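Local coordinates for phosphate-binding protein PstS 2 (Streptococcus pneumoniae, PDB 4H1X) that probably serves as the solute-binding component of the PstSACB ABC transporter, which is involved in phosphate import, at residues S15-N18 with G19-T22; A25-I29 with T30-K34; L250-F254 with S255-T259. All coordinates share one frame; numbering follows the deposited sequence. Where two conformers were deposited one is given.

Contact 1: S15-N18 with G19-T22. With CIT (citric acid), chain C.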
loop_
_atom_site.group_PDB
_atom_site.type_symbol
_atom_site.label_atom_id
_atom_site.label_comp_id
_atom_site.label_asym_id
_atom_site.label_seq_id
_atom_site.Cartn_x
_atom_site.Cartn_y
_atom_site.Cartn_z
ATOM N N SER A 15 4.649 -11.239 -11.901
ATOM C CA SER A 15 3.647 -10.185 -11.718
ATOM C C SER A 15 2.583 -10.641 -10.723
ATOM O O SER A 15 2.322 -11.843 -10.599
ATOM C CB SER A 15 2.988 -9.850 -13.055
ATOM O OG SER A 15 1.845 -9.032 -12.870
ATOM N N ARG A 16 1.933 -9.686 -10.033
ATOM C CA ARG A 16 0.792 -10.042 -9.210
ATOM C C ARG A 16 -0.422 -10.198 -10.144
ATOM O O ARG A 16 -0.351 -9.799 -11.309
ATOM C CB ARG A 16 0.562 -9.004 -8.089
ATOM C CG ARG A 16 1.461 -9.268 -6.874
ATOM C CD ARG A 16 1.110 -10.573 -6.108
ATOM N NE ARG A 16 -0.294 -10.586 -5.688
ATOM C CZ ARG A 16 -0.761 -9.932 -4.632
ATOM N NH1 ARG A 16 0.068 -9.274 -3.829
ATOM N NH2 ARG A 16 -2.056 -9.929 -4.369
ATOM N N GLU A 17 -1.501 -10.843 -9.667
ATOM C CA GLU A 17 -2.697 -11.076 -10.480
ATOM C C GLU A 17 -3.402 -9.768 -10.838
ATOM O O GLU A 17 -3.234 -8.770 -10.154
ATOM C CB GLU A 17 -3.670 -12.035 -9.755
ATOM C CG GLU A 17 -4.487 -11.418 -8.624
ATOM C CD GLU A 17 -3.765 -11.115 -7.326
ATOM O OE1 GLU A 17 -2.534 -11.332 -7.249
ATOM O OE2 GLU A 17 -4.438 -10.642 -6.383
ATOM N N ASN A 18 -4.152 -9.778 -11.945
ATOM C CA ASN A 18 -4.921 -8.619 -12.402
ATOM C C ASN A 18 -5.906 -8.190 -11.309
ATOM O O ASN A 18 -6.579 -9.042 -10.729
ATOM C CB ASN A 18 -5.689 -9.006 -13.665
ATOM C CG ASN A 18 -6.297 -7.842 -14.376
ATOM O OD1 ASN A 18 -7.309 -7.282 -13.946
ATOM N ND2 ASN A 18 -5.702 -7.472 -15.500
ATOM N N GLY A 19 -5.940 -6.902 -11.011
ATOM C CA GLY A 19 -6.811 -6.358 -9.971
ATOM C C GLY A 19 -6.142 -6.228 -8.617
ATOM O O GLY A 19 -6.713 -5.613 -7.716
ATOM N N SER A 20 -4.927 -6.811 -8.449
ATOM C CA SER A 20 -4.156 -6.698 -7.197
ATOM C C SER A 20 -3.876 -5.221 -6.889
ATOM O O SER A 20 -3.437 -4.491 -7.775
ATOM C CB SER A 20 -2.835 -7.453 -7.313
ATOM O OG SER A 20 -1.875 -6.967 -6.377
ATOM N N GLY A 21 -4.106 -4.792 -5.650
ATOM C CA GLY A 21 -3.808 -3.407 -5.273
ATOM C C GLY A 21 -2.319 -3.092 -5.341
ATOM O O GLY A 21 -1.934 -2.004 -5.770
ATOM N N THR A 22 -1.465 -4.064 -4.956
ATOM C CA THR A 22 -0.009 -3.908 -5.009
ATOM C C THR A 22 0.441 -3.774 -6.463
ATOM O O THR A 22 1.294 -2.930 -6.754
ATOM C CB THR A 22 0.688 -5.059 -4.277
ATOM O OG1 THR A 22 0.261 -5.051 -2.907
ATOM C CG2 THR A 22 2.198 -4.945 -4.335
HETATM C C1 CIT C . -5.550 -5.665 -2.199
HETATM O O1 CIT C . -5.540 -4.610 -2.786
HETATM O O2 CIT C . -6.487 -6.558 -2.360
HETATM C C2 CIT C . -4.487 -6.071 -1.206
HETATM C C3 CIT C . -3.035 -6.060 -1.713
HETATM O O7 CIT C . -2.680 -4.710 -2.030
HETATM C C4 CIT C . -2.124 -6.570 -0.587
HETATM C C5 CIT C . -1.014 -7.526 -0.976
HETATM O O3 CIT C . 0.109 -7.170 -1.265
HETATM O O4 CIT C . -1.388 -8.776 -0.970
HETATM C C6 CIT C . -2.873 -6.918 -2.972
HETATM O O5 CIT C . -2.097 -6.640 -3.847
HETATM O O6 CIT C . -3.593 -8.020 -2.969
#
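Ser20 meets Arg16 and Glu17 in a local strand-turn-helix contact, where the chain leaves strand 12-16, turns, and enters helix 21-30 beside a bound citrate. A type II beta turn runs from Glu17 to Ser20, closed by Ser20 N donating to Glu17 O at 3.1 Å from above the carbonyl plane. Gly19, with phi 94° and psi -10°, holds the turn's third position, where a CB would be jammed against the carbonyl of Asn18.

The Arg16 side chain, bent at chi2 and chi3, folds back so that Ser20 OG sits over the centre of one guanidinium face, 3.6 Å from CZ. Glu17 fixes the rotation of that plane with a side-on salt bridge: Arg16 NE donates to Glu17 OE1 at 2.8 Å and NH2 to OE2, both on syn lone pairs. Arg16 NH2 also donates to citrate O6 at 2.8 Å. The citrate, probably from the crystallisation liquor, puts carboxylate O5 2.6 Å from Ser20 OG, its donor, and 2.9 Å from Thr22 N, an almost straight bond at 165°. An anion held by an arginine and a helix N-terminus is consistent with the phosphate site of this family.

Ser20 OG, the N-cap, also accepts from Arg23 N. Arg16 rests on Thr54 and Val57 of helix 54-63, while Thr22 leans on Tyr70 and Ser72 of strand 67-72.

Contact 2: A25-I29 with T30-K34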
loop_
_atom_site.group_PDB
_atom_site.type_symbol
_atom_site.label_atom_id
_atom_site.label_comp_id
_atom_site.label_asym_id
_atom_site.label_seq_id
_atom_site.Cartn_x
_atom_site.Cartn_y
_atom_site.Cartn_z
ATOM N N ALA A 25 -0.505 -0.221 -7.659
ATOM C CA ALA A 25 0.436 0.763 -7.115
ATOM C C ALA A 25 1.782 0.691 -7.834
ATOM O O ALA A 25 2.291 1.719 -8.301
ATOM C CB ALA A 25 0.627 0.521 -5.638
ATOM N N PHE A 26 2.357 -0.519 -7.927
ATOM C CA PHE A 26 3.646 -0.734 -8.580
ATOM C C PHE A 26 3.648 -0.203 -10.012
ATOM O O PHE A 26 4.532 0.563 -10.372
ATOM C CB PHE A 26 4.030 -2.230 -8.575
ATOM C CG PHE A 26 5.369 -2.474 -9.236
ATOM C CD1 PHE A 26 6.558 -2.242 -8.547
ATOM C CD2 PHE A 26 5.443 -2.918 -10.556
ATOM C CE1 PHE A 26 7.803 -2.471 -9.161
ATOM C CE2 PHE A 26 6.686 -3.125 -11.176
ATOM C CZ PHE A 26 7.858 -2.881 -10.480
ATOM N N THR A 27 2.671 -0.613 -10.824
ATOM C CA THR A 27 2.614 -0.200 -12.222
ATOM C C THR A 27 2.364 1.314 -12.352
ATOM O O THR A 27 2.923 1.926 -13.254
ATOM C CB THR A 27 1.589 -1.023 -13.009
ATOM O OG1 THR A 27 0.300 -0.826 -12.442
ATOM C CG2 THR A 27 1.950 -2.532 -13.059
ATOM N N GLU A 28 1.571 1.913 -11.442
ATOM C CA GLU A 28 1.352 3.372 -11.469
ATOM C C GLU A 28 2.668 4.125 -11.134
ATOM O O GLU A 28 3.081 5.014 -11.884
ATOM C CB GLU A 28 0.231 3.783 -10.496
ATOM C CG GLU A 28 -0.038 5.284 -10.427
ATOM C CD GLU A 28 -0.363 5.974 -11.739
ATOM O OE1 GLU A 28 -1.209 5.449 -12.502
ATOM O OE2 GLU A 28 0.223 7.051 -11.998
ATOM N N ILE A 29 3.303 3.771 -10.007
ATOM C CA ILE A 29 4.526 4.435 -9.537
ATOM C C ILE A 29 5.688 4.328 -10.560
ATOM O O ILE A 29 6.382 5.323 -10.793
ATOM C CB ILE A 29 4.951 3.921 -8.120
ATOM C CG1 ILE A 29 3.855 4.235 -7.063
ATOM C CG2 ILE A 29 6.296 4.552 -7.683
ATOM C CD1 ILE A 29 3.934 3.352 -5.782
ATOM N N THR A 30 5.900 3.147 -11.166
ATOM C CA THR A 30 6.978 2.947 -12.153
ATOM C C THR A 30 6.638 3.538 -13.549
ATOM O O THR A 30 7.521 3.614 -14.406
ATOM C CB THR A 30 7.294 1.441 -12.301
ATOM O OG1 THR A 30 6.095 0.782 -12.685
ATOM C CG2 THR A 30 7.884 0.829 -11.032
ATOM N N GLY A 31 5.373 3.898 -13.773
ATOM C CA GLY A 31 4.911 4.446 -15.045
ATOM C C GLY A 31 4.590 3.415 -16.114
ATOM O O GLY A 31 4.454 3.767 -17.296
ATOM N N ILE A 32 4.469 2.124 -15.698
ATOM C CA ILE A 32 4.137 0.995 -16.572
ATOM C C ILE A 32 2.649 1.083 -16.923
ATOM O O ILE A 32 2.250 0.628 -17.989
ATOM C CB ILE A 32 4.529 -0.345 -15.877
ATOM C CG1 ILE A 32 6.055 -0.558 -15.937
ATOM C CG2 ILE A 32 3.791 -1.565 -16.451
ATOM C CD1 ILE A 32 6.570 -1.475 -14.876
ATOM N N LEU A 33 1.846 1.679 -16.026
ATOM C CA LEU A 33 0.414 1.901 -16.204
ATOM C C LEU A 33 0.277 3.325 -16.713
ATOM O O LEU A 33 0.495 4.271 -15.949
ATOM C CB LEU A 33 -0.346 1.677 -14.876
ATOM C CG LEU A 33 -1.875 1.879 -14.875
ATOM C CD1 LEU A 33 -2.585 0.823 -15.714
ATOM C CD2 LEU A 33 -2.421 1.840 -13.467
ATOM N N LYS A 34 0.006 3.470 -18.021
ATOM C CA LYS A 34 -0.122 4.765 -18.699
ATOM C C LYS A 34 -1.564 5.039 -19.103
ATOM O O LYS A 34 -2.275 4.122 -19.507
ATOM C CB LYS A 34 0.777 4.820 -19.949
ATOM C CG LYS A 34 2.261 4.625 -19.659
ATOM C CD LYS A 34 3.136 5.618 -20.421
ATOM C CE LYS A 34 4.541 5.736 -19.861
ATOM N NZ LYS A 34 4.566 6.315 -18.484
#
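A Schellman motif ends helix 21-30, with Thr30 and Gly31 turning the chain back over Phe26, Thr27 and Glu28. Phe26 O takes two bonds from one residue: Thr30 N at 3.0 Å and Thr30 OG1 at 2.8 Å, arriving from opposite faces of the carbonyl plane. The hydroxyl can do this because chi1 of 58° sets OG1 between the backbone N and the carbonyl carbon. The same rotation lays Thr30 CG2 over one face of the Phe26 ring, a CH-pi contact 3.9 Å from the centroid and 19° off the normal.

Gly31 is the first residue to leave helical geometry, with phi 83°, a value that favours glycine. The motif's two bonds are Gly31 N to Glu28 O at 3.2 Å and a weak one from Ile32 N to Thr27 O. Leu33 N adds a further bond to Thr27 O at 3.0 Å, and the chain then continues into strand 33-35, which pairs antiparallel with strand 40-42. Beyond the turn, Lys34 NZ reaches back to Gly31 O.

Side-chain packing flanks these bonds. Thr27 OG1, bonded to Arg23 O one turn earlier, lies against Leu33 CB. In the conformer given, Ile32 sets CG2 against Thr27 CG2 and CD1 near Phe26 CE2. Phe26 also meets Phe254 of helix 247-254 edge-to-face.

Contact 3: L250-F254 with S255-T259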
loop_
_atom_site.group_PDB
_atom_site.type_symbol
_atom_site.label_atom_id
_atom_site.label_comp_id
_atom_site.label_asym_id
_atom_site.label_seq_id
_atom_site.Cartn_x
_atom_site.Cartn_y
_atom_site.Cartn_z
ATOM N N LEU A 250 14.114 -0.477 -13.817
ATOM C CA LEU A 250 12.988 -1.139 -13.166
ATOM C C LEU A 250 11.785 -1.219 -14.102
ATOM O O LEU A 250 11.220 -2.304 -14.287
ATOM C CB LEU A 250 12.591 -0.424 -11.851
ATOM C CG LEU A 250 11.544 -1.148 -10.991
ATOM C CD1 LEU A 250 11.992 -2.594 -10.655
ATOM C CD2 LEU A 250 11.254 -0.362 -9.725
ATOM N N ALA A 251 11.411 -0.078 -14.702
ATOM C CA ALA A 251 10.282 -0.044 -15.628
ATOM C C ALA A 251 10.588 -0.879 -16.886
ATOM O O ALA A 251 9.714 -1.620 -17.340
ATOM C CB ALA A 251 9.934 1.383 -15.992
ATOM N N ASP A 252 11.853 -0.830 -17.388
ATOM C CA ASP A 252 12.307 -1.622 -18.538
ATOM C C ASP A 252 12.158 -3.130 -18.276
ATOM O O ASP A 252 11.697 -3.868 -19.152
ATOM C CB ASP A 252 13.765 -1.307 -18.875
ATOM C CG ASP A 252 13.984 -0.020 -19.648
ATOM O OD1 ASP A 252 12.985 0.698 -19.914
ATOM O OD2 ASP A 252 15.162 0.276 -19.986
ATOM N N VAL A 253 12.534 -3.576 -17.066
ATOM C CA VAL A 253 12.443 -4.989 -16.699
ATOM C C VAL A 253 10.962 -5.431 -16.616
ATOM O O VAL A 253 10.590 -6.428 -17.251
ATOM C CB VAL A 253 13.229 -5.290 -15.386
ATOM C CG1 VAL A 253 12.923 -6.693 -14.862
ATOM C CG2 VAL A 253 14.747 -5.133 -15.604
ATOM N N PHE A 254 10.139 -4.700 -15.848
ATOM C CA PHE A 254 8.753 -5.122 -15.634
ATOM C C PHE A 254 7.862 -4.935 -16.872
ATOM O O PHE A 254 6.856 -5.638 -16.968
ATOM C CB PHE A 254 8.163 -4.494 -14.374
ATOM C CG PHE A 254 8.576 -5.288 -13.150
ATOM C CD1 PHE A 254 7.820 -6.381 -12.721
ATOM C CD2 PHE A 254 9.777 -5.022 -12.496
ATOM C CE1 PHE A 254 8.218 -7.146 -11.622
ATOM C CE2 PHE A 254 10.169 -5.786 -11.387
ATOM C CZ PHE A 254 9.371 -6.829 -10.944
ATOM N N SER A 255 8.259 -4.069 -17.842
ATOM C CA SER A 255 7.539 -3.905 -19.117
ATOM C C SER A 255 8.090 -4.862 -20.197
ATOM O O SER A 255 7.587 -4.864 -21.324
ATOM C CB SER A 255 7.630 -2.462 -19.626
ATOM O OG SER A 255 8.980 -2.171 -19.974
ATOM N N GLY A 256 9.120 -5.630 -19.857
ATOM C CA GLY A 256 9.738 -6.628 -20.732
ATOM C C GLY A 256 10.669 -6.104 -21.814
ATOM O O GLY A 256 10.915 -6.805 -22.798
ATOM N N LYS A 257 11.215 -4.887 -21.629
ATOM C CA LYS A 257 12.135 -4.241 -22.577
ATOM C C LYS A 257 13.588 -4.673 -22.365
ATOM O O LYS A 257 14.378 -4.682 -23.308
ATOM C CB LYS A 257 12.026 -2.718 -22.468
ATOM C CG LYS A 257 10.731 -2.146 -23.019
ATOM C CD LYS A 257 10.608 -0.661 -22.684
ATOM C CE LYS A 257 9.201 -0.149 -22.890
ATOM N NZ LYS A 257 9.109 1.316 -22.664
ATOM N N LEU A 258 13.943 -4.971 -21.119
ATOM C CA LEU A 258 15.256 -5.419 -20.684
ATOM C C LEU A 258 15.042 -6.824 -20.170
ATOM O O LEU A 258 14.328 -7.010 -19.170
ATOM C CB LEU A 258 15.728 -4.428 -19.596
ATOM C CG LEU A 258 17.187 -4.441 -19.186
ATOM C CD1 LEU A 258 17.538 -3.137 -18.486
ATOM C CD2 LEU A 258 17.487 -5.618 -18.250
ATOM N N THR A 259 15.582 -7.832 -20.881
ATOM C CA THR A 259 15.234 -9.231 -20.604
ATOM C C THR A 259 16.367 -10.138 -20.136
ATOM O O THR A 259 16.120 -11.332 -19.933
ATOM C CB THR A 259 14.629 -9.849 -21.881
ATOM O OG1 THR A 259 15.623 -9.830 -22.902
ATOM C CG2 THR A 259 13.380 -9.108 -22.363
HETATM O O HOH W 1 12.023 -8.234 -18.613
#
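Ser255 doubles back on Ala251: its OG donates to Ala251 O at 2.8 Å and its N to the same oxygen at 2.9 Å, from opposite faces of the carbonyl plane. With chi1 at 67°, the hydroxyl stands between the backbone N and the carbonyl carbon, which aims it at the preceding turn of the helix. Asp252 O likewise has two donors. Lys257 N approaches in the carbonyl plane at 2.7 Å, while Leu258 N comes from well above that plane at 3.2 Å.

Helix 247-254 terminates in a Schellman motif. Gly256 leaves helical geometry with a phi of 77°, and its N bonds to Val253 O at 3.1 Å, again from above the carbonyl plane. This bond and that of Lys257 N to Asp252 O make the motif; the Ser255 and Leu258 bonds are additions to it. A water extends the cap by donating to Val253 O and to Leu258 O, each at 2.7 Å, and so bridges the last helical turn to the departing loop.

Outside this polar core, Leu258 turns back against the helix. Its CB lies against Asp252 CB, and its CD2 meets Val253 CG2 at 3.8 Å, the side chains crossing at a slant. Lys257 begins by facing the helix, CB near Asp252 O, and then runs out extended, its CD passing OD1 of Asp252. The charged ends are not in contact: Asp252 OD1 and Lys257 NZ are 4.8 Å apart, so any attraction is probably modest. Farther out, Val253 and Phe254 pack on Ile68 of strand 67-72, and Leu258 touches Ile11.

From the N terminus, contact 1 closes the turn between strand 12-16 and the start of helix 21-30, and contact 2 follows directly, closing the C-terminal end of that helix as it passes into strand 33-35; their centres are 12 Å apart. Contact 3 comes far later, at the end of helix 247-254. All three are in series: none nests in or crosses another. Contacts 2 and 3 nevertheless pack together, with Phe26 CE2 3.5 Å from Phe254 CG and Thr30 CG2 3.8 Å from Leu250 CD2, joining the C-terminal ends of helices 21-30 and 247-254, far apart in sequence. Contact 1 lies about 17 Å from contact 3, centre to centre, without touching it.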